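Local coordinates for protein putative drug/sodium antiporter (Escherichia coli, PDB 4Z3N) that probably transports the colibactin precursor precolibactin across the bacterial inner membrane as a MATE-family antiporter, at residues 392-404 / 450-463. Numbering follows the deposited sequence.
Sequences ASEYYQAIGKPWY and AWRLLRLSPRLLRW. With OLC ((2R)-2,3-dihydroxypropyl (9Z)-octadec-9-enoate), chain F; CAC (cacodylate ion), chain I.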
ATOM      1  N   ALA A 392      11.100  -1.693  -8.875  1.00 25.20           N
ATOM      2  CA  ALA A 392      11.787  -2.964  -9.100  1.00 23.93           C
ATOM      3  C   ALA A 392      11.046  -4.121  -8.412  1.00 25.23           C
ATOM      4  O   ALA A 392      10.964  -5.219  -8.969  1.00 25.75           O
ATOM      5  CB  ALA A 392      13.238  -2.893  -8.622  1.00 25.47           C
ATOM      6  N   SER A 393      10.503  -3.875  -7.213  1.00 25.49           N
ATOM      7  CA  SER A 393       9.715  -4.894  -6.494  1.00 28.18           C
ATOM      8  C   SER A 393       8.422  -5.281  -7.212  1.00 27.88           C
ATOM      9  O   SER A 393       8.029  -6.442  -7.237  1.00 26.66           O
ATOM     10  CB  SER A 393       9.366  -4.420  -5.087  1.00 24.35           C
ATOM     11  OG  SER A 393      10.477  -4.583  -4.235  1.00 33.94           O
ATOM     12  N   GLU A 394       7.753  -4.280  -7.764  1.00 26.36           N
ATOM     13  CA  GLU A 394       6.543  -4.486  -8.525  1.00 26.96           C
ATOM     14  C   GLU A 394       6.832  -5.382  -9.750  1.00 27.44           C
ATOM     15  O   GLU A 394       6.036  -6.270 -10.066  1.00 26.45           O
ATOM     16  CB  GLU A 394       5.963  -3.133  -8.957  1.00 26.21           C
ATOM     17  CG  GLU A 394       4.457  -3.126  -9.201  1.00 29.11           C
ATOM     18  CD  GLU A 394       3.664  -3.294  -7.910  1.00 34.49           C
ATOM     19  OE1 GLU A 394       4.312  -3.508  -6.859  1.00 35.98           O
ATOM     20  OE2 GLU A 394       2.407  -3.207  -7.935  1.00 38.43           O
ATOM     21  N   TYR A 395       7.970  -5.139 -10.413  1.00 21.75           N
ATOM     22  CA  TYR A 395       8.390  -5.887 -11.594  1.00 23.62           C
ATOM     23  C   TYR A 395       8.549  -7.397 -11.317  1.00 26.89           C
ATOM     24  O   TYR A 395       8.083  -8.250 -12.087  1.00 27.91           O
ATOM     25  CB  TYR A 395       9.708  -5.300 -12.143  1.00 23.63           C
ATOM     26  CG  TYR A 395      10.247  -6.002 -13.385  1.00 24.74           C
ATOM     27  CD1 TYR A 395      11.047  -7.130 -13.271  1.00 23.07           C
ATOM     28  CD2 TYR A 395       9.952  -5.541 -14.660  1.00 23.69           C
ATOM     29  CE1 TYR A 395      11.541  -7.776 -14.369  1.00 20.20           C
ATOM     30  CE2 TYR A 395      10.444  -6.189 -15.779  1.00 25.39           C
ATOM     31  CZ  TYR A 395      11.241  -7.315 -15.627  1.00 25.64           C
ATOM     32  OH  TYR A 395      11.762  -7.987 -16.727  1.00 22.20           O
ATOM     33  N   TYR A 396       9.210  -7.732 -10.224  1.00 26.82           N
ATOM     34  CA  TYR A 396       9.360  -9.127  -9.864  1.00 28.79           C
ATOM     35  C   TYR A 396       8.033  -9.775  -9.458  1.00 28.15           C
ATOM     36  O   TYR A 396       7.800 -10.955  -9.712  1.00 32.39           O
ATOM     37  CB  TYR A 396      10.396  -9.264  -8.756  1.00 27.24           C
ATOM     38  CG  TYR A 396      11.786  -9.045  -9.290  1.00 30.43           C
ATOM     39  CD1 TYR A 396      12.352  -9.943 -10.188  1.00 30.25           C
ATOM     40  CD2 TYR A 396      12.521  -7.927  -8.930  1.00 29.76           C
ATOM     41  CE1 TYR A 396      13.624  -9.740 -10.700  1.00 34.80           C
ATOM     42  CE2 TYR A 396      13.787  -7.714  -9.431  1.00 30.45           C
ATOM     43  CZ  TYR A 396      14.341  -8.617 -10.309  1.00 34.27           C
ATOM     44  OH  TYR A 396      15.611  -8.386 -10.787  1.00 35.91           O
ATOM     45  N   GLN A 397       7.155  -9.003  -8.849  1.00 22.04           N
ATOM     46  CA  GLN A 397       5.836  -9.498  -8.517  1.00 27.01           C
ATOM     47  C   GLN A 397       5.059  -9.784  -9.792  1.00 26.14           C
ATOM     48  O   GLN A 397       4.373 -10.799  -9.908  1.00 24.81           O
ATOM     49  CB  GLN A 397       5.094  -8.486  -7.646  1.00 27.45           C
ATOM     50  CG  GLN A 397       5.702  -8.313  -6.272  1.00 23.20           C
ATOM     51  CD  GLN A 397       5.345  -9.451  -5.353  1.00 29.12           C
ATOM     52  OE1 GLN A 397       5.703 -10.618  -5.603  1.00 28.69           O
ATOM     53  NE2 GLN A 397       4.610  -9.130  -4.282  1.00 28.26           N
ATOM     54  N   ALA A 398       5.197  -8.891 -10.762  1.00 25.07           N
ATOM     55  CA  ALA A 398       4.516  -9.049 -12.034  1.00 24.37           C
ATOM     56  C   ALA A 398       4.983 -10.309 -12.770  1.00 26.69           C
ATOM     57  O   ALA A 398       4.169 -10.977 -13.415  1.00 27.23           O
ATOM     58  CB  ALA A 398       4.714  -7.805 -12.902  1.00 21.69           C
ATOM     59  N   ILE A 399       6.275 -10.636 -12.689  1.00 22.73           N
ATOM     60  CA  ILE A 399       6.792 -11.766 -13.461  1.00 27.49           C
ATOM     61  C   ILE A 399       6.845 -13.068 -12.640  1.00 32.40           C
ATOM     62  O   ILE A 399       7.337 -14.090 -13.129  1.00 31.04           O
ATOM     63  CB  ILE A 399       8.213 -11.477 -14.058  1.00 27.18           C
ATOM     64  CG1 ILE A 399       9.247 -11.270 -12.954  1.00 25.33           C
ATOM     65  CG2 ILE A 399       8.181 -10.276 -15.025  1.00 25.32           C
ATOM     66  CD1 ILE A 399      10.647 -11.561 -13.397  1.00 21.65           C
ATOM     67  N   GLY A 400       6.351 -13.031 -11.399  1.00 28.35           N
ATOM     68  CA  GLY A 400       6.255 -14.224 -10.581  1.00 26.83           C
ATOM     69  C   GLY A 400       7.520 -14.637  -9.846  1.00 31.90           C
ATOM     70  O   GLY A 400       7.768 -15.828  -9.652  1.00 34.65           O
ATOM     71  N   LYS A 401       8.323 -13.661  -9.429  1.00 28.18           N
ATOM     72  CA  LYS A 401       9.568 -13.946  -8.733  1.00 28.16           C
ATOM     73  C   LYS A 401       9.719 -13.117  -7.447  1.00 28.30           C
ATOM     74  O   LYS A 401      10.652 -12.324  -7.312  1.00 28.99           O
ATOM     75  CB  LYS A 401      10.746 -13.701  -9.679  1.00 35.08           C
ATOM     76  CG  LYS A 401      10.686 -14.534 -10.971  1.00 34.40           C
ATOM     77  CD  LYS A 401      11.047 -15.964 -10.693  1.00 38.58           C
ATOM     78  CE  LYS A 401      10.878 -16.845 -11.914  1.00 35.86           C
ATOM     79  NZ  LYS A 401      11.429 -18.197 -11.614  1.00 35.51           N
ATOM     80  N   PRO A 402       8.798 -13.313  -6.487  1.00 31.83           N
ATOM     81  CA  PRO A 402       8.718 -12.525  -5.242  1.00 31.92           C
ATOM     82  C   PRO A 402       9.978 -12.506  -4.361  1.00 28.45           C
ATOM     83  O   PRO A 402      10.079 -11.651  -3.478  1.00 30.98           O
ATOM     84  CB  PRO A 402       7.560 -13.195  -4.480  1.00 33.67           C
ATOM     85  CG  PRO A 402       7.297 -14.529  -5.205  1.00 29.22           C
ATOM     86  CD  PRO A 402       7.640 -14.219  -6.627  1.00 28.85           C
ATOM     87  N   TRP A 403      10.903 -13.428  -4.585  1.00 26.59           N
ATOM     88  CA  TRP A 403      12.127 -13.479  -3.807  1.00 27.41           C
ATOM     89  C   TRP A 403      12.895 -12.171  -3.950  1.00 30.42           C
ATOM     90  O   TRP A 403      13.444 -11.656  -2.964  1.00 29.03           O
ATOM     91  CB  TRP A 403      13.002 -14.666  -4.231  1.00 28.91           C
ATOM     92  CG  TRP A 403      14.397 -14.553  -3.773  1.00 28.80           C
ATOM     93  CD1 TRP A 403      15.395 -13.855  -4.376  1.00 31.68           C
ATOM     94  CD2 TRP A 403      14.967 -15.122  -2.589  1.00 35.43           C
ATOM     95  NE1 TRP A 403      16.554 -13.954  -3.652  1.00 32.50           N
ATOM     96  CE2 TRP A 403      16.321 -14.731  -2.548  1.00 31.21           C
ATOM     97  CE3 TRP A 403      14.466 -15.925  -1.554  1.00 36.49           C
ATOM     98  CZ2 TRP A 403      17.184 -15.121  -1.531  1.00 29.43           C
ATOM     99  CZ3 TRP A 403      15.333 -16.312  -0.535  1.00 36.10           C
ATOM    100  CH2 TRP A 403      16.676 -15.910  -0.537  1.00 33.70           C
ATOM    101  N   TYR A 404      12.939 -11.627  -5.169  1.00 26.18           N
ATOM    102  CA  TYR A 404      13.695 -10.404  -5.404  1.00 25.38           C
ATOM    103  C   TYR A 404      12.902  -9.166  -5.017  1.00 24.86           C
ATOM    104  O   TYR A 404      13.461  -8.113  -4.746  1.00 27.32           O
ATOM    105  CB  TYR A 404      14.163 -10.369  -6.856  1.00 31.49           C
ATOM    106  CG  TYR A 404      15.059 -11.541  -7.120  1.00 32.97           C
ATOM    107  CD1 TYR A 404      14.535 -12.751  -7.596  1.00 31.17           C
ATOM    108  CD2 TYR A 404      16.418 -11.475  -6.828  1.00 27.42           C
ATOM    109  CE1 TYR A 404      15.353 -13.853  -7.811  1.00 31.00           C
ATOM    110  CE2 TYR A 404      17.246 -12.572  -7.031  1.00 32.55           C
ATOM    111  CZ  TYR A 404      16.707 -13.756  -7.528  1.00 39.24           C
ATOM    112  OH  TYR A 404      17.521 -14.843  -7.730  1.00 37.09           O
ATOM    113  N   ALA A 450      18.591  -2.307  -7.545  1.00 29.73           N
ATOM    114  CA  ALA A 450      17.596  -2.271  -8.614  1.00 29.80           C
ATOM    115  C   ALA A 450      18.205  -1.977  -9.983  1.00 28.28           C
ATOM    116  O   ALA A 450      17.969  -2.723 -10.926  1.00 29.53           O
ATOM    117  CB  ALA A 450      16.506  -1.230  -8.294  1.00 28.27           C
ATOM    118  N   TRP A 451      18.973  -0.891 -10.074  1.00 26.74           N
ATOM    119  CA  TRP A 451      19.682  -0.497 -11.295  1.00 30.92           C
ATOM    120  C   TRP A 451      20.552  -1.625 -11.908  1.00 37.47           C
ATOM    121  O   TRP A 451      20.615  -1.778 -13.134  1.00 39.02           O
ATOM    122  CB  TRP A 451      20.546   0.731 -10.999  1.00 33.11           C
ATOM    123  CG  TRP A 451      21.354   1.259 -12.163  1.00 44.75           C
ATOM    124  CD1 TRP A 451      21.041   1.171 -13.487  1.00 47.86           C
ATOM    125  CD2 TRP A 451      22.615   1.951 -12.098  1.00 52.96           C
ATOM    126  NE1 TRP A 451      22.026   1.757 -14.252  1.00 49.09           N
ATOM    127  CE2 TRP A 451      22.999   2.244 -13.426  1.00 55.14           C
ATOM    128  CE3 TRP A 451      23.452   2.351 -11.046  1.00 52.17           C
ATOM    129  CZ2 TRP A 451      24.184   2.919 -13.731  1.00 66.16           C
ATOM    130  CZ3 TRP A 451      24.631   3.024 -11.352  1.00 58.54           C
ATOM    131  CH2 TRP A 451      24.984   3.302 -12.684  1.00 67.38           C
ATOM    132  N   ARG A 452      21.212  -2.415 -11.064  1.00 33.11           N
ATOM    133  CA  ARG A 452      22.041  -3.518 -11.547  1.00 36.15           C
ATOM    134  C   ARG A 452      21.235  -4.722 -12.009  1.00 35.55           C
ATOM    135  O   ARG A 452      21.604  -5.375 -12.984  1.00 39.66           O
ATOM    136  CB  ARG A 452      23.028  -3.953 -10.466  1.00 35.96           C
ATOM    137  CG  ARG A 452      23.997  -2.838 -10.112  1.00 52.81           C
ATOM    138  CD  ARG A 452      25.144  -3.339  -9.263  1.00 71.97           C
ATOM    139  NE  ARG A 452      26.131  -2.292  -9.012  1.00 77.29           N
ATOM    140  CZ  ARG A 452      27.230  -2.471  -8.290  1.00 84.29           C
ATOM    141  NH1 ARG A 452      27.483  -3.657  -7.741  1.00 90.35           N
ATOM    142  NH2 ARG A 452      28.075  -1.463  -8.115  1.00 86.50           N
ATOM    143  N   LEU A 453      20.145  -5.019 -11.310  1.00 28.83           N
ATOM    144  CA  LEU A 453      19.342  -6.182 -11.626  1.00 29.58           C
ATOM    145  C   LEU A 453      18.375  -5.952 -12.788  1.00 32.86           C
ATOM    146  O   LEU A 453      17.889  -6.903 -13.369  1.00 36.90           O
ATOM    147  CB  LEU A 453      18.542  -6.653 -10.406  1.00 27.75           C
ATOM    148  CG  LEU A 453      19.241  -7.248  -9.184  1.00 29.98           C
ATOM    149  CD1 LEU A 453      18.224  -7.536  -8.079  1.00 26.21           C
ATOM    150  CD2 LEU A 453      20.045  -8.483  -9.528  1.00 27.52           C
ATOM    151  N   LEU A 454      18.061  -4.716 -13.138  1.00 32.44           N
ATOM    152  CA  LEU A 454      17.021  -4.586 -14.142  1.00 31.80           C
ATOM    153  C   LEU A 454      17.665  -4.307 -15.480  1.00 29.80           C
ATOM    154  O   LEU A 454      17.930  -3.182 -15.875  1.00 35.41           O
ATOM    155  CB  LEU A 454      16.011  -3.484 -13.764  1.00 32.24           C
ATOM    156  CG  LEU A 454      14.755  -3.886 -12.963  1.00 31.45           C
ATOM    157  CD1 LEU A 454      13.797  -4.718 -13.817  1.00 27.27           C
ATOM    158  CD2 LEU A 454      15.070  -4.606 -11.632  1.00 27.77           C
ATOM    159  N   ARG A 455      17.785  -5.362 -16.243  1.00 34.71           N
ATOM    160  CA  ARG A 455      18.516  -5.303 -17.481  1.00 42.02           C
ATOM    161  C   ARG A 455      18.471  -6.709 -18.044  1.00 35.40           C
ATOM    162  O   ARG A 455      18.167  -7.662 -17.311  1.00 34.68           O
ATOM    163  CB  ARG A 455      19.954  -4.797 -17.252  1.00 35.51           C
ATOM    164  CG  ARG A 455      20.759  -5.568 -16.248  1.00 37.22           C
ATOM    165  CD  ARG A 455      22.234  -5.199 -16.321  1.00 44.41           C
ATOM    166  NE  ARG A 455      22.616  -4.143 -15.377  1.00 57.94           N
ATOM    167  CZ  ARG A 455      22.822  -2.863 -15.697  1.00 60.98           C
ATOM    168  NH1 ARG A 455      22.684  -2.444 -16.953  1.00 50.91           N
ATOM    169  NH2 ARG A 455      23.175  -1.996 -14.752  1.00 55.43           N
ATOM    170  N   LEU A 456      18.728  -6.838 -19.337  1.00 33.16           N
ATOM    171  CA  LEU A 456      18.817  -8.163 -19.946  1.00 31.21           C
ATOM    172  C   LEU A 456      19.877  -8.999 -19.268  1.00 25.60           C
ATOM    173  O   LEU A 456      20.971  -8.516 -18.974  1.00 25.85           O
ATOM    174  CB  LEU A 456      19.128  -8.061 -21.438  1.00 31.10           C
ATOM    175  CG  LEU A 456      17.926  -7.632 -22.240  1.00 30.50           C
ATOM    176  CD1 LEU A 456      18.351  -7.262 -23.661  1.00 29.62           C
ATOM    177  CD2 LEU A 456      16.912  -8.782 -22.185  1.00 31.10           C
ATOM    178  N   SER A 457      19.524 -10.248 -19.008  1.00 23.44           N
ATOM    179  CA  SER A 457      20.448 -11.247 -18.492  1.00 25.66           C
ATOM    180  C   SER A 457      20.021 -12.585 -19.058  1.00 28.67           C
ATOM    181  O   SER A 457      18.866 -12.739 -19.452  1.00 29.40           O
ATOM    182  CB  SER A 457      20.437 -11.278 -16.973  1.00 24.69           C
ATOM    183  OG  SER A 457      19.245 -11.879 -16.504  1.00 29.69           O
ATOM    184  N   PRO A 458      20.952 -13.549 -19.141  1.00 31.60           N
ATOM    185  CA  PRO A 458      20.564 -14.904 -19.553  1.00 29.42           C
ATOM    186  C   PRO A 458      19.403 -15.449 -18.715  1.00 31.07           C
ATOM    187  O   PRO A 458      18.394 -15.893 -19.282  1.00 30.42           O
ATOM    188  CB  PRO A 458      21.834 -15.717 -19.312  1.00 27.41           C
ATOM    189  CG  PRO A 458      22.952 -14.720 -19.485  1.00 31.83           C
ATOM    190  CD  PRO A 458      22.417 -13.364 -19.114  1.00 31.70           C
ATOM    191  N   ARG A 459      19.516 -15.343 -17.393  1.00 30.40           N
ATOM    192  CA  ARG A 459      18.510 -15.881 -16.475  1.00 33.12           C
ATOM    193  C   ARG A 459      17.132 -15.263 -16.683  1.00 34.19           C
ATOM    194  O   ARG A 459      16.114 -15.973 -16.738  1.00 33.30           O
ATOM    195  CB  ARG A 459      18.947 -15.658 -15.036  1.00 39.27           C
ATOM    196  CG  ARG A 459      17.959 -16.128 -14.011  1.00 38.35           C
ATOM    197  CD  ARG A 459      18.197 -15.409 -12.734  1.00 40.01           C
ATOM    198  NE  ARG A 459      18.872 -16.236 -11.743  1.00 46.55           N
ATOM    199  CZ  ARG A 459      19.234 -15.796 -10.540  1.00 49.76           C
ATOM    200  NH1 ARG A 459      18.993 -14.537 -10.190  1.00 50.20           N
ATOM    201  NH2 ARG A 459      19.843 -16.609  -9.690  1.00 56.00           N
ATOM    202  N   LEU A 460      17.098 -13.939 -16.796  1.00 29.99           N
ATOM    203  CA  LEU A 460      15.837 -13.245 -17.053  1.00 29.11           C
ATOM    204  C   LEU A 460      15.159 -13.740 -18.353  1.00 29.30           C
ATOM    205  O   LEU A 460      13.954 -13.963 -18.376  1.00 25.11           O
ATOM    206  CB  LEU A 460      16.067 -11.735 -17.105  1.00 20.96           C
ATOM    207  CG  LEU A 460      14.734 -11.043 -17.305  1.00 24.76           C
ATOM    208  CD1 LEU A 460      13.845 -11.188 -16.059  1.00 19.42           C
ATOM    209  CD2 LEU A 460      14.913  -9.598 -17.754  1.00 22.30           C
ATOM    210  N   LEU A 461      15.948 -13.926 -19.415  1.00 30.09           N
ATOM    211  CA  LEU A 461      15.469 -14.525 -20.670  1.00 29.83           C
ATOM    212  C   LEU A 461      15.095 -16.014 -20.530  1.00 30.44           C
ATOM    213  O   LEU A 461      14.068 -16.447 -21.033  1.00 31.18           O
ATOM    214  CB  LEU A 461      16.515 -14.359 -21.770  1.00 29.59           C
ATOM    215  CG  LEU A 461      16.718 -12.932 -22.278  1.00 30.13           C
ATOM    216  CD1 LEU A 461      17.587 -12.992 -23.510  1.00 34.21           C
ATOM    217  CD2 LEU A 461      15.399 -12.234 -22.592  1.00 26.34           C
ATOM    218  N   ARG A 462      15.907 -16.798 -19.835  1.00 30.67           N
ATOM    219  CA  ARG A 462      15.470 -18.149 -19.511  1.00 34.26           C
ATOM    220  C   ARG A 462      14.132 -18.186 -18.749  1.00 33.80           C
ATOM    221  O   ARG A 462      13.290 -19.040 -19.034  1.00 31.99           O
ATOM    222  CB  ARG A 462      16.519 -18.891 -18.696  1.00 31.99           C
ATOM    223  CG  ARG A 462      16.296 -20.376 -18.765  1.00 38.33           C
ATOM    224  CD  ARG A 462      16.549 -21.079 -17.471  1.00 42.73           C
ATOM    225  NE  ARG A 462      17.675 -20.533 -16.727  1.00 50.54           N
ATOM    226  CZ  ARG A 462      17.684 -20.450 -15.401  1.00 50.01           C
ATOM    227  NH1 ARG A 462      16.626 -20.870 -14.725  1.00 44.86           N
ATOM    228  NH2 ARG A 462      18.730 -19.941 -14.759  1.00 53.65           N
ATOM    229  N   TRP A 463      13.944 -17.279 -17.787  1.00 30.83           N
ATOM    230  CA  TRP A 463      12.710 -17.253 -16.982  1.00 34.38           C
ATOM    231  C   TRP A 463      11.449 -17.095 -17.834  1.00 34.15           C
ATOM    232  O   TRP A 463      10.424 -17.733 -17.576  1.00 31.63           O
ATOM    233  CB  TRP A 463      12.755 -16.118 -15.954  1.00 35.69           C
ATOM    234  CG  TRP A 463      13.515 -16.405 -14.715  1.00 31.54           C
ATOM    235  CD1 TRP A 463      14.045 -17.598 -14.337  1.00 35.80           C
ATOM    236  CD2 TRP A 463      13.838 -15.476 -13.685  1.00 29.60           C
ATOM    237  NE1 TRP A 463      14.681 -17.472 -13.130  1.00 34.46           N
ATOM    238  CE2 TRP A 463      14.564 -16.176 -12.704  1.00 40.35           C
ATOM    239  CE3 TRP A 463      13.575 -14.121 -13.487  1.00 29.84           C
ATOM    240  CZ2 TRP A 463      15.036 -15.560 -11.534  1.00 39.30           C
ATOM    241  CZ3 TRP A 463      14.040 -13.513 -12.324  1.00 31.13           C
ATOM    242  CH2 TRP A 463      14.762 -14.232 -11.368  1.00 29.45           C
TER
HETATM  243  C18 OLC F 505      22.685   6.538  -5.758  1.00 34.93           C
HETATM  244  C10 OLC F 505      20.420   5.094 -14.871  1.00 46.52           C
HETATM  245  C9  OLC F 505      19.823   5.002 -16.079  1.00 41.69           C
HETATM  246  C17 OLC F 505      22.119   5.428  -6.629  1.00 35.50           C
HETATM  247  C11 OLC F 505      19.596   5.219 -13.600  1.00 44.34           C
HETATM  248  C8  OLC F 505      19.365   3.640 -16.579  1.00 40.81           C
HETATM  249  C16 OLC F 505      21.545   5.997  -7.915  1.00 40.44           C
HETATM  250  C12 OLC F 505      20.344   4.601 -12.435  1.00 50.79           C
HETATM  251  C7  OLC F 505      19.055   3.655 -18.066  1.00 35.03           C
HETATM  252  C15 OLC F 505      20.819   4.947  -8.745  1.00 34.75           C
HETATM  253  C13 OLC F 505      20.096   5.357 -11.135  1.00 52.10           C
HETATM  254  C6  OLC F 505      19.379   2.302 -18.650  1.00 37.46           C
HETATM  255  C14 OLC F 505      21.247   5.052 -10.192  1.00 48.89           C
HETATM  256 AS   CAC I 508      16.608 -20.458 -11.257  1.00 84.84          AS
HETATM  257  O1  CAC I 508      17.794 -19.911 -12.263  1.00 62.46           O
HETATM  258  O2  CAC I 508      15.979 -19.083 -10.355  1.00 70.74           O
HETATM  259  C1  CAC I 508      15.166 -21.294 -12.243  1.00 49.07           C
HETATM  260  C2  CAC I 508      17.342 -21.740 -10.017  1.00 78.23           C
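Lys-401 lies across the indole of Trp-463. With CG anti to the carbonyl carbon (chi1 -58°) and a bend at chi2, its chain runs along one face, CE 3.7 Å from the centroid of the five-membered ring and NZ 3.8 Å from it, a CH-pi and cation-pi pair; CG of Arg-459 backs the opposite face. The indole edge meets Tyr-404, whose CE1 stands 3.6 Å from Trp-463 CH2 with the planes at 49°, and CE1 of Tyr-396. Ile-399 CD1 closes in at Trp-463 CE3. Further up helix 382-399, Tyr-395 has CG anti to its nitrogen (chi1 -180°), which sets the ring face under Leu-454: Leu-454 CD1 lies 3.7 Å from the centroid of the Tyr-395 ring, a CH-pi contact. The Tyr-395 hydroxyl lies against the Leu-460 methyls and hydrogen-bonds Thr-329. At the far end the methyls of Ala-392 and Ala-450 meet. A cacodylate, probably from the crystallisation liquor, takes two hydrogen bonds from Arg-462. A Schellman turn at Gly-400 ends helix 382-399; Lys-401 follows it, and Tyr-404 comes from the next helix. Aromatic and aliphatic contacts mainly join them to the end of helix 432-453, the last predicted membrane span, and to C-terminal helix 458-467, with the lysine charge resting on the indole's pi electrons.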